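Local structure of extracellular solute-binding protein, family 1 (Bifidobacterium longum subsp. infantis, 6FTH) at residues A139-Q153 against W329-S342. The protein probably binds human milk oligosaccharides outside the cell and delivers them to an ABC transporter for uptake. Residues are numbered along the deposited sequence; the frame is centred on the assembly and turned at random.
Sequences ALPSSRGKSYSGTGQ and WDGSSAEFEADRFS
Two linker segments run side by side, consistent with the hinge between the lobes of a periplasmic-binding-protein fold; 140-143 and 336-337 pair as short antiparallel strands. S142 and E337 form a hydrogen-bonded pair, with S142 N to E337 O at 2.9 Å. L140 faces both R340 and F341, a classic beta bulge. R144 grips A334 O side-on with two nitrogens, NE at 2.9 Å and NH2 at 3.3 Å, the oxygen lying near the guanidinium plane. Y148 lies against this arm, with R144 CD over the centre of one ring face. Alanine in place of R144 would probably leave A334 O without its two side-chain donors and the Y148 ring without the aliphatic arm over that face. With CG anti to the backbone N (chi1 -175°) and the chain extended beyond it, E335 brings OE2 to S143 OG, which donates to its anti lone pair at 2.6 Å; OE2 also forms a salt bridge with K123. T151 OG1 donates to D330 OD1 at 2.7 Å, from above the carboxylate plane. The same oxygen accepts from S332 N and OG. W329 NE1 donates to Q153 O at 2.8 Å, the oxygen in the indole plane. Beyond the strand pair, side-chain bonds thus join further backbone bonds, and three donors on D330 OD1 probably stabilise its negative charge.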
loop_
_atom_site.group_PDB
_atom_site.type_symbol
_atom_site.label_atom_id
_atom_site.label_comp_id
_atom_site.label_asym_id
_atom_site.label_seq_id
_atom_site.Cartn_x
_atom_site.Cartn_y
_atom_site.Cartn_z
ATOM N N ALA A 139 -17.670 6.269 -4.586
ATOM C CA ALA A 139 -16.404 6.152 -5.286
ATOM C C ALA A 139 -16.327 4.757 -5.872
ATOM O O ALA A 139 -16.846 3.802 -5.284
ATOM C CB ALA A 139 -15.223 6.341 -4.334
ATOM N N LEU A 140 -15.724 4.654 -7.049
ATOM C CA LEU A 140 -15.411 3.335 -7.572
ATOM C C LEU A 140 -13.973 2.968 -7.241
ATOM O O LEU A 140 -13.090 3.833 -7.249
ATOM C CB LEU A 140 -15.552 3.273 -9.098
ATOM C CG LEU A 140 -16.914 3.649 -9.686
ATOM C CD1 LEU A 140 -16.932 3.474 -11.195
ATOM C CD2 LEU A 140 -18.019 2.792 -9.063
ATOM N N PRO A 141 -13.711 1.703 -6.951
ATOM C CA PRO A 141 -12.331 1.252 -6.777
ATOM C C PRO A 141 -11.693 0.898 -8.116
ATOM O O PRO A 141 -12.346 0.875 -9.158
ATOM C CB PRO A 141 -12.515 -0.014 -5.934
ATOM C CG PRO A 141 -13.807 -0.579 -6.439
ATOM C CD PRO A 141 -14.673 0.592 -6.802
ATOM N N SER A 142 -10.394 0.599 -8.061
ATOM C CA SER A 142 -9.682 -0.004 -9.184
ATOM C C SER A 142 -9.041 -1.313 -8.740
ATOM O O SER A 142 -8.860 -1.555 -7.541
ATOM C CB SER A 142 -8.556 0.918 -9.678
ATOM O OG SER A 142 -7.652 1.217 -8.605
ATOM N N SER A 143 -8.678 -2.146 -9.727
ATOM C CA SER A 143 -7.868 -3.343 -9.499
ATOM C C SER A 143 -6.801 -3.446 -10.570
ATOM O O SER A 143 -7.127 -3.513 -11.758
ATOM C CB SER A 143 -8.723 -4.613 -9.538
ATOM O OG SER A 143 -7.916 -5.758 -9.780
ATOM N N ARG A 144 -5.535 -3.500 -10.162
ATOM C CA ARG A 144 -4.446 -3.766 -11.094
ATOM C C ARG A 144 -4.171 -5.249 -11.275
ATOM O O ARG A 144 -3.183 -5.620 -11.924
ATOM C CB ARG A 144 -3.161 -2.998 -10.734
ATOM C CG ARG A 144 -2.672 -3.126 -9.311
ATOM C CD ARG A 144 -1.283 -2.478 -9.149
ATOM N NE ARG A 144 -0.963 -2.281 -7.746
ATOM C CZ ARG A 144 0.122 -1.660 -7.308
ATOM N NH1 ARG A 144 1.033 -1.227 -8.167
ATOM N NH2 ARG A 144 0.299 -1.477 -6.003
ATOM N N GLY A 145 -5.023 -6.109 -10.724
ATOM C CA GLY A 145 -5.044 -7.495 -11.145
ATOM C C GLY A 145 -4.337 -8.440 -10.200
ATOM O O GLY A 145 -3.674 -8.055 -9.237
ATOM N N LYS A 146 -4.449 -9.715 -10.559
ATOM C CA LYS A 146 -4.089 -10.796 -9.639
ATOM C C LYS A 146 -2.592 -10.885 -9.340
ATOM O O LYS A 146 -2.215 -11.498 -8.343
ATOM C CB LYS A 146 -4.628 -12.116 -10.164
ATOM C CG LYS A 146 -4.024 -12.570 -11.495
ATOM C CD LYS A 146 -4.674 -13.862 -12.014
ATOM C CE LYS A 146 -4.041 -14.392 -13.279
ATOM N NZ LYS A 146 -4.281 -13.584 -14.483
ATOM N N SER A 147 -1.711 -10.314 -10.157
ATOM C CA SER A 147 -0.310 -10.321 -9.746
ATOM C C SER A 147 -0.051 -9.470 -8.524
ATOM O O SER A 147 1.025 -9.591 -7.921
ATOM C CB SER A 147 0.612 -9.848 -10.871
ATOM O OG SER A 147 0.742 -10.867 -11.853
ATOM N N TYR A 148 -0.992 -8.595 -8.162
ATOM C CA TYR A 148 -0.856 -7.662 -7.055
ATOM C C TYR A 148 -1.739 -8.018 -5.863
ATOM O O TYR A 148 -1.907 -7.195 -4.957
ATOM C CB TYR A 148 -1.136 -6.244 -7.544
ATOM C CG TYR A 148 -0.241 -5.762 -8.659
ATOM C CD1 TYR A 148 0.936 -5.088 -8.375
ATOM C CD2 TYR A 148 -0.613 -5.922 -9.990
ATOM C CE1 TYR A 148 1.748 -4.594 -9.388
ATOM C CE2 TYR A 148 0.180 -5.452 -10.998
ATOM C CZ TYR A 148 1.368 -4.783 -10.681
ATOM O OH TYR A 148 2.184 -4.275 -11.664
ATOM N N SER A 149 -2.285 -9.230 -5.829
ATOM C CA SER A 149 -3.169 -9.598 -4.739
ATOM C C SER A 149 -2.449 -9.832 -3.421
ATOM O O SER A 149 -3.116 -9.814 -2.376
ATOM C CB SER A 149 -3.962 -10.849 -5.082
ATOM O OG SER A 149 -3.106 -11.935 -5.368
ATOM N N GLY A 150 -1.132 -10.061 -3.441
ATOM C CA GLY A 150 -0.350 -10.230 -2.227
ATOM C C GLY A 150 0.025 -8.906 -1.599
ATOM O O GLY A 150 -0.360 -7.836 -2.066
ATOM N N THR A 151 0.799 -8.990 -0.513
ATOM C CA THR A 151 1.199 -7.796 0.210
ATOM C C THR A 151 2.297 -7.014 -0.521
ATOM O O THR A 151 3.061 -7.546 -1.332
ATOM C CB THR A 151 1.588 -8.096 1.657
ATOM O OG1 THR A 151 1.956 -6.862 2.275
ATOM C CG2 THR A 151 2.725 -9.092 1.742
ATOM N N GLY A 152 2.368 -5.731 -0.210
ATOM C CA GLY A 152 3.479 -4.902 -0.635
ATOM C C GLY A 152 4.692 -4.959 0.259
ATOM O O GLY A 152 5.736 -4.368 -0.060
ATOM N N GLN A 153 4.589 -5.668 1.385
ATOM C CA GLN A 153 5.600 -5.670 2.427
ATOM C C GLN A 153 6.416 -6.960 2.360
ATOM O O GLN A 153 5.844 -8.052 2.275
ATOM C CB GLN A 153 4.904 -5.608 3.787
ATOM C CG GLN A 153 3.820 -4.575 3.886
ATOM C CD GLN A 153 4.308 -3.189 3.567
ATOM O OE1 GLN A 153 5.410 -2.800 3.954
ATOM N NE2 GLN A 153 3.476 -2.422 2.878
ATOM N N TRP A 329 2.678 -13.245 8.502
ATOM C CA TRP A 329 3.266 -12.167 7.729
ATOM C C TRP A 329 2.137 -11.204 7.365
ATOM O O TRP A 329 0.957 -11.539 7.469
ATOM C CB TRP A 329 4.081 -12.665 6.512
ATOM C CG TRP A 329 4.762 -11.545 5.809
ATOM C CD1 TRP A 329 4.501 -11.082 4.544
ATOM C CD2 TRP A 329 5.785 -10.703 6.345
ATOM N NE1 TRP A 329 5.290 -10.004 4.270
ATOM C CE2 TRP A 329 6.094 -9.750 5.354
ATOM C CE3 TRP A 329 6.448 -10.644 7.574
ATOM C CZ2 TRP A 329 7.037 -8.762 5.556
ATOM C CZ3 TRP A 329 7.389 -9.650 7.768
ATOM C CH2 TRP A 329 7.668 -8.733 6.772
ATOM N N ASP A 330 2.524 -9.992 6.975
ATOM C CA ASP A 330 1.582 -8.921 6.658
ATOM C C ASP A 330 0.493 -9.414 5.717
ATOM O O ASP A 330 0.771 -10.062 4.709
ATOM C CB ASP A 330 2.383 -7.770 6.017
ATOM C CG ASP A 330 1.552 -6.548 5.738
ATOM O OD1 ASP A 330 0.856 -6.525 4.688
ATOM O OD2 ASP A 330 1.625 -5.603 6.579
ATOM N N GLY A 331 -0.746 -9.046 6.031
ATOM C CA GLY A 331 -1.891 -9.550 5.313
ATOM C C GLY A 331 -2.461 -8.622 4.267
ATOM O O GLY A 331 -3.588 -8.847 3.807
ATOM N N SER A 332 -1.740 -7.573 3.895
ATOM C CA SER A 332 -2.270 -6.618 2.951
ATOM C C SER A 332 -2.377 -7.212 1.546
ATOM O O SER A 332 -1.866 -8.291 1.225
ATOM C CB SER A 332 -1.340 -5.408 2.833
ATOM O OG SER A 332 -1.046 -4.772 4.065
ATOM N N SER A 333 -3.034 -6.425 0.697
ATOM C CA SER A 333 -3.175 -6.663 -0.724
ATOM C C SER A 333 -2.811 -5.391 -1.463
ATOM O O SER A 333 -3.266 -4.308 -1.093
ATOM C CB SER A 333 -4.621 -7.034 -1.057
ATOM O OG SER A 333 -4.864 -6.917 -2.460
ATOM N N ALA A 334 -1.993 -5.529 -2.500
ATOM C CA ALA A 334 -1.622 -4.402 -3.332
ATOM C C ALA A 334 -2.563 -4.215 -4.515
ATOM O O ALA A 334 -2.262 -3.417 -5.412
ATOM C CB ALA A 334 -0.203 -4.598 -3.851
ATOM N N GLU A 335 -3.699 -4.896 -4.538
ATOM C CA GLU A 335 -4.460 -4.964 -5.780
ATOM C C GLU A 335 -5.412 -3.778 -5.976
ATOM O O GLU A 335 -5.497 -3.243 -7.094
ATOM C CB GLU A 335 -5.248 -6.282 -5.832
ATOM C CG GLU A 335 -5.975 -6.491 -7.162
ATOM C CD GLU A 335 -6.749 -7.755 -7.264
ATOM O OE1 GLU A 335 -6.591 -8.661 -6.414
ATOM O OE2 GLU A 335 -7.537 -7.837 -8.222
ATOM N N PHE A 336 -6.124 -3.351 -4.925
ATOM C CA PHE A 336 -7.227 -2.402 -5.019
ATOM C C PHE A 336 -6.866 -1.027 -4.472
ATOM O O PHE A 336 -6.108 -0.886 -3.512
ATOM C CB PHE A 336 -8.438 -2.869 -4.203
ATOM C CG PHE A 336 -8.973 -4.220 -4.590
ATOM C CD1 PHE A 336 -9.136 -4.583 -5.909
ATOM C CD2 PHE A 336 -9.321 -5.131 -3.621
ATOM C CE1 PHE A 336 -9.640 -5.843 -6.252
ATOM C CE2 PHE A 336 -9.815 -6.385 -3.967
ATOM C CZ PHE A 336 -9.951 -6.740 -5.279
ATOM N N GLU A 337 -7.484 -0.005 -5.069
ATOM C CA GLU A 337 -7.462 1.361 -4.571
ATOM C C GLU A 337 -8.896 1.868 -4.561
ATOM O O GLU A 337 -9.712 1.473 -5.394
ATOM C CB GLU A 337 -6.567 2.264 -5.448
ATOM C CG GLU A 337 -5.093 1.853 -5.461
ATOM C CD GLU A 337 -4.390 2.106 -4.121
ATOM O OE1 GLU A 337 -4.830 2.982 -3.340
ATOM O OE2 GLU A 337 -3.388 1.413 -3.856
ATOM N N ALA A 338 -9.207 2.747 -3.606
ATOM C CA ALA A 338 -10.595 3.073 -3.292
ATOM C C ALA A 338 -11.068 4.437 -3.780
ATOM O O ALA A 338 -12.207 4.809 -3.487
ATOM C CB ALA A 338 -10.795 3.013 -1.783
ATOM N N ASP A 339 -10.249 5.179 -4.524
ATOM C CA ASP A 339 -10.511 6.582 -4.820
ATOM C C ASP A 339 -10.560 6.868 -6.318
ATOM O O ASP A 339 -10.102 7.913 -6.768
ATOM C CB ASP A 339 -9.439 7.462 -4.180
ATOM C CG ASP A 339 -8.070 7.279 -4.804
ATOM O OD1 ASP A 339 -7.717 6.155 -5.224
ATOM O OD2 ASP A 339 -7.314 8.260 -4.877
ATOM N N ARG A 340 -11.132 5.986 -7.119
ATOM C CA ARG A 340 -10.821 6.015 -8.544
ATOM C C ARG A 340 -11.922 6.535 -9.471
ATOM O O ARG A 340 -11.675 6.689 -10.671
ATOM C CB ARG A 340 -10.259 4.656 -8.964
ATOM C CG ARG A 340 -8.983 4.322 -8.197
ATOM C CD ARG A 340 -7.853 5.264 -8.606
ATOM N NE ARG A 340 -6.679 5.245 -7.740
ATOM C CZ ARG A 340 -5.601 4.499 -7.952
ATOM N NH1 ARG A 340 -5.542 3.623 -8.964
ATOM N NH2 ARG A 340 -4.564 4.605 -7.117
ATOM N N PHE A 341 -13.110 6.839 -8.970
ATOM C CA PHE A 341 -14.115 7.511 -9.792
ATOM C C PHE A 341 -15.227 8.048 -8.916
ATOM O O PHE A 341 -15.875 7.277 -8.196
ATOM C CB PHE A 341 -14.728 6.529 -10.806
ATOM C CG PHE A 341 -15.684 7.170 -11.791
ATOM C CD1 PHE A 341 -16.992 7.477 -11.427
ATOM C CD2 PHE A 341 -15.276 7.452 -13.088
ATOM C CE1 PHE A 341 -17.870 8.065 -12.333
ATOM C CE2 PHE A 341 -16.150 8.051 -13.997
ATOM C CZ PHE A 341 -17.439 8.370 -13.607
ATOM N N SER A 342 -15.485 9.352 -8.973
ATOM C CA SER A 342 -16.640 9.919 -8.295
ATOM C C SER A 342 -17.323 10.911 -9.227
ATOM O O SER A 342 -16.651 11.601 -9.996
ATOM C CB SER A 342 -16.257 10.628 -6.985
ATOM O OG SER A 342 -15.795 9.719 -5.988
HETATM O O HOH W 1 -5.725 -0.627 -8.364
#